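PDB 3B9O: alkane monooxygenase from Geobacillus thermodenitrificans, which belongs to the luciferase-like monooxygenase family, folds as a TIM barrel and carries a bound flavin mononucleotide. Local coordinates for residues 19-30 with 377-385. Sequence-based numbering, arbitrary orientation.
Sequences AHGLWRHPENQR and LVQYVSPGT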
loop_
_atom_site.group_PDB
_atom_site.type_symbol
_atom_site.label_atom_id
_atom_site.label_comp_id
_atom_site.label_asym_id
_atom_site.label_seq_id
_atom_site.Cartn_x
_atom_site.Cartn_y
_atom_site.Cartn_z
ATOM N N ALA A 19 -0.480 -11.477 10.158
ATOM C CA ALA A 19 -0.365 -12.817 10.773
ATOM C C ALA A 19 -0.498 -12.794 12.308
ATOM O O ALA A 19 0.464 -12.935 13.054
ATOM C CB ALA A 19 0.936 -13.520 10.328
ATOM N N HIS A 20 -1.716 -12.643 12.783
ATOM C CA HIS A 20 -1.912 -12.453 14.240
ATOM C C HIS A 20 -1.507 -13.622 15.094
ATOM O O HIS A 20 -1.668 -14.774 14.699
ATOM C CB HIS A 20 -3.287 -11.860 14.493
ATOM C CG HIS A 20 -3.424 -10.520 13.836
ATOM N ND1 HIS A 20 -4.301 -10.264 12.798
ATOM C CD2 HIS A 20 -2.711 -9.390 14.018
ATOM C CE1 HIS A 20 -4.154 -9.012 12.409
ATOM N NE2 HIS A 20 -3.189 -8.460 13.130
ATOM N N GLY A 21 -0.819 -13.314 16.197
ATOM C CA GLY A 21 -0.281 -14.326 17.075
ATOM C C GLY A 21 1.191 -14.609 16.845
ATOM O O GLY A 21 1.868 -15.142 17.731
ATOM N N LEU A 22 1.691 -14.277 15.654
ATOM C CA LEU A 22 3.047 -14.637 15.276
ATOM C C LEU A 22 4.167 -13.893 15.990
ATOM O O LEU A 22 5.291 -14.359 15.965
ATOM C CB LEU A 22 3.261 -14.627 13.746
ATOM C CG LEU A 22 2.928 -16.091 13.507
ATOM C CD1 LEU A 22 1.464 -16.330 13.125
ATOM C CD2 LEU A 22 3.936 -16.892 12.798
ATOM N N TRP A 23 3.846 -12.766 16.619
ATOM C CA TRP A 23 4.840 -11.978 17.380
ATOM C C TRP A 23 5.573 -12.863 18.395
ATOM O O TRP A 23 6.748 -12.633 18.712
ATOM C CB TRP A 23 4.178 -10.782 18.075
ATOM C CG TRP A 23 3.196 -11.110 19.154
ATOM C CD1 TRP A 23 1.830 -11.238 19.012
ATOM C CD2 TRP A 23 3.472 -11.302 20.563
ATOM N NE1 TRP A 23 1.247 -11.491 20.234
ATOM C CE2 TRP A 23 2.226 -11.528 21.204
ATOM C CE3 TRP A 23 4.649 -11.298 21.345
ATOM C CZ2 TRP A 23 2.122 -11.774 22.589
ATOM C CZ3 TRP A 23 4.537 -11.521 22.732
ATOM C CH2 TRP A 23 3.292 -11.781 23.324
ATOM N N ARG A 24 4.870 -13.903 18.864
ATOM C CA ARG A 24 5.434 -14.927 19.772
ATOM C C ARG A 24 6.504 -15.861 19.198
ATOM O O ARG A 24 7.283 -16.466 19.943
ATOM C CB ARG A 24 4.303 -15.764 20.345
ATOM C CG ARG A 24 3.283 -14.954 21.134
ATOM C CD ARG A 24 2.068 -15.823 21.518
ATOM N NE ARG A 24 1.226 -16.213 20.369
ATOM C CZ ARG A 24 0.347 -17.215 20.389
ATOM N NH1 ARG A 24 0.217 -17.967 21.486
ATOM N NH2 ARG A 24 -0.402 -17.483 19.328
ATOM N N HIS A 25 6.516 -16.033 17.887
ATOM C CA HIS A 25 7.464 -16.938 17.256
ATOM C C HIS A 25 8.927 -16.560 17.609
ATOM O O HIS A 25 9.302 -15.392 17.558
ATOM C CB HIS A 25 7.237 -16.961 15.746
ATOM C CG HIS A 25 8.015 -18.026 15.047
ATOM N ND1 HIS A 25 7.445 -19.224 14.656
ATOM C CD2 HIS A 25 9.319 -18.094 14.696
ATOM C CE1 HIS A 25 8.366 -19.965 14.066
ATOM N NE2 HIS A 25 9.507 -19.302 14.076
ATOM N N PRO A 26 9.755 -17.560 17.987
ATOM C CA PRO A 26 11.063 -17.233 18.531
ATOM C C PRO A 26 11.982 -16.535 17.535
ATOM O O PRO A 26 13.008 -15.980 17.943
ATOM C CB PRO A 26 11.650 -18.604 18.911
ATOM C CG PRO A 26 10.557 -19.546 18.855
ATOM C CD PRO A 26 9.536 -19.013 17.917
ATOM N N GLU A 27 11.626 -16.567 16.253
ATOM C CA GLU A 27 12.481 -16.008 15.223
ATOM C C GLU A 27 12.063 -14.581 14.838
ATOM O O GLU A 27 12.774 -13.917 14.115
ATOM C CB GLU A 27 12.514 -16.919 13.985
ATOM C CG GLU A 27 13.302 -18.232 14.166
ATOM C CD GLU A 27 14.802 -18.022 14.405
ATOM O OE1 GLU A 27 15.266 -18.302 15.533
ATOM O OE2 GLU A 27 15.520 -17.567 13.476
ATOM N N ASN A 28 10.945 -14.110 15.379
ATOM C CA ASN A 28 10.295 -12.890 14.923
ATOM C C ASN A 28 10.908 -11.641 15.527
ATOM O O ASN A 28 11.562 -11.687 16.563
ATOM C CB ASN A 28 8.788 -12.971 15.265
ATOM C CG ASN A 28 7.905 -12.328 14.207
ATOM O OD1 ASN A 28 6.679 -12.561 14.150
ATOM N ND2 ASN A 28 8.510 -11.533 13.367
ATOM N N GLN A 29 10.689 -10.517 14.864
ATOM C CA GLN A 29 11.267 -9.243 15.245
ATOM C C GLN A 29 10.241 -8.097 15.283
ATOM O O GLN A 29 10.648 -6.941 15.209
ATOM C CB GLN A 29 12.423 -8.922 14.287
ATOM C CG GLN A 29 13.654 -9.754 14.601
ATOM C CD GLN A 29 14.868 -9.411 13.772
ATOM O OE1 GLN A 29 15.763 -10.241 13.647
ATOM N NE2 GLN A 29 14.918 -8.200 13.212
ATOM N N ARG A 30 8.945 -8.424 15.381
ATOM C CA ARG A 30 7.855 -7.444 15.467
ATOM C C ARG A 30 7.988 -6.448 16.620
ATOM O O ARG A 30 7.548 -5.310 16.485
ATOM C CB ARG A 30 6.466 -8.112 15.610
ATOM C CG ARG A 30 6.025 -8.971 14.429
ATOM C CD ARG A 30 6.345 -8.343 13.081
ATOM N NE ARG A 30 5.773 -7.008 12.864
ATOM C CZ ARG A 30 6.027 -6.244 11.794
ATOM N NH1 ARG A 30 6.847 -6.678 10.832
ATOM N NH2 ARG A 30 5.483 -5.018 11.701
ATOM N N LEU A 377 4.230 -8.664 -1.033
ATOM C CA LEU A 377 4.610 -9.821 -0.239
ATOM C C LEU A 377 4.269 -9.636 1.267
ATOM O O LEU A 377 4.859 -8.801 1.978
ATOM C CB LEU A 377 6.083 -10.194 -0.474
ATOM C CG LEU A 377 6.686 -11.384 0.304
ATOM C CD1 LEU A 377 5.958 -12.703 0.025
ATOM C CD2 LEU A 377 8.158 -11.525 -0.045
ATOM N N VAL A 378 3.329 -10.467 1.716
ATOM C CA VAL A 378 2.810 -10.478 3.055
ATOM C C VAL A 378 3.735 -11.335 3.936
ATOM O O VAL A 378 4.189 -12.421 3.507
ATOM C CB VAL A 378 1.348 -11.075 3.082
ATOM C CG1 VAL A 378 0.762 -11.052 4.510
ATOM C CG2 VAL A 378 0.420 -10.305 2.099
ATOM N N GLN A 379 3.994 -10.858 5.156
ATOM C CA GLN A 379 4.886 -11.556 6.089
ATOM C C GLN A 379 4.150 -12.458 7.087
ATOM O O GLN A 379 3.123 -12.078 7.618
ATOM C CB GLN A 379 5.698 -10.537 6.883
ATOM C CG GLN A 379 6.553 -9.599 6.009
ATOM C CD GLN A 379 7.248 -8.556 6.867
ATOM O OE1 GLN A 379 6.816 -7.405 6.926
ATOM N NE2 GLN A 379 8.293 -8.955 7.557
ATOM N N TYR A 380 4.709 -13.635 7.341
ATOM C CA TYR A 380 4.328 -14.435 8.496
ATOM C C TYR A 380 5.320 -14.221 9.636
ATOM O O TYR A 380 4.940 -14.274 10.803
ATOM C CB TYR A 380 4.320 -15.927 8.166
ATOM C CG TYR A 380 3.176 -16.393 7.311
ATOM C CD1 TYR A 380 1.853 -16.226 7.711
ATOM C CD2 TYR A 380 3.419 -17.073 6.122
ATOM C CE1 TYR A 380 0.773 -16.687 6.913
ATOM C CE2 TYR A 380 2.359 -17.542 5.322
ATOM C CZ TYR A 380 1.037 -17.345 5.737
ATOM O OH TYR A 380 -0.013 -17.786 4.949
ATOM N N VAL A 381 6.596 -14.028 9.287
ATOM C CA VAL A 381 7.618 -13.753 10.293
ATOM C C VAL A 381 8.582 -12.710 9.743
ATOM O O VAL A 381 8.845 -12.676 8.534
ATOM C CB VAL A 381 8.317 -15.110 10.794
ATOM C CG1 VAL A 381 9.182 -15.724 9.711
ATOM C CG2 VAL A 381 9.126 -14.884 12.013
ATOM N N SER A 382 9.051 -11.825 10.620
ATOM C CA SER A 382 10.070 -10.828 10.282
ATOM C C SER A 382 11.421 -11.152 10.942
ATOM O O SER A 382 11.503 -11.278 12.149
ATOM C CB SER A 382 9.610 -9.451 10.747
ATOM O OG SER A 382 8.338 -9.154 10.184
ATOM N N PRO A 383 12.508 -11.165 10.157
ATOM C CA PRO A 383 12.593 -10.961 8.714
ATOM C C PRO A 383 12.568 -12.245 7.874
ATOM O O PRO A 383 12.837 -12.172 6.682
ATOM C CB PRO A 383 13.975 -10.294 8.566
ATOM C CG PRO A 383 14.791 -11.015 9.603
ATOM C CD PRO A 383 13.843 -11.241 10.772
ATOM N N GLY A 384 12.242 -13.385 8.490
ATOM C CA GLY A 384 12.302 -14.679 7.834
ATOM C C GLY A 384 11.548 -14.751 6.504
ATOM O O GLY A 384 12.090 -15.253 5.509
ATOM N N THR A 385 10.300 -14.288 6.438
ATOM C CA THR A 385 9.666 -14.400 5.093
ATOM C C THR A 385 10.432 -13.668 4.002
ATOM O O THR A 385 10.657 -14.232 2.951
ATOM C CB THR A 385 8.087 -14.316 4.986
ATOM O OG1 THR A 385 7.568 -13.503 3.880
ATOM C CG2 THR A 385 7.416 -14.189 6.202
HETATM O O HOH W 1 1.923 -9.976 8.944
HETATM O O HOH W 2 12.056 -14.277 11.159
#
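Arg30 meets Ser382 where two loops of a TIM barrel come together, an example of how loops following neighbouring parallel strands can be joined partly through one long side chain. Residues 19-30 belong to the loop after strand 6-12, and residues 379-383 lead from strand 374-378, its parallel neighbour, into helix 384-399. From CB the arginine chain runs to CG, which lies anti to the carbonyl carbon, and then bends at chi2 (-42°) and chi3 (-57°), bringing CD to 3.6 Å from Ser382 OG. NE then turns to the carbonyl of Val15, and NH2 to that of Cys14 and to a salt bridge with Glu11. NH1 reaches across to donate a hydrogen bond to Ser382 OG at 3.0 Å, with the hydroxyl oxygen lying in the guanidinium plane. Partners on all three nitrogens hold the guanidinium against rotation.

Beside this polar link, Val381 and Asn28 run past one another in opposite directions, with Val381 CG2 3.6 Å from Asn28 CG, while the Gln29 side chain crosses Pro383 at a slant, its CG 4.1 Å from Pro383 CD; the peptide bond before this proline is cis. At the far end, Leu22 CB sits 3.4 Å from Tyr380 O. Ala19 CB approaches the edge of the Tyr380 ring, and that ring's hydroxyl is bonded to Leu344 O. Between the two backbones, one water accepts from Ala19 N at 3.1 Å and donates to Gln379 O at 2.8 Å.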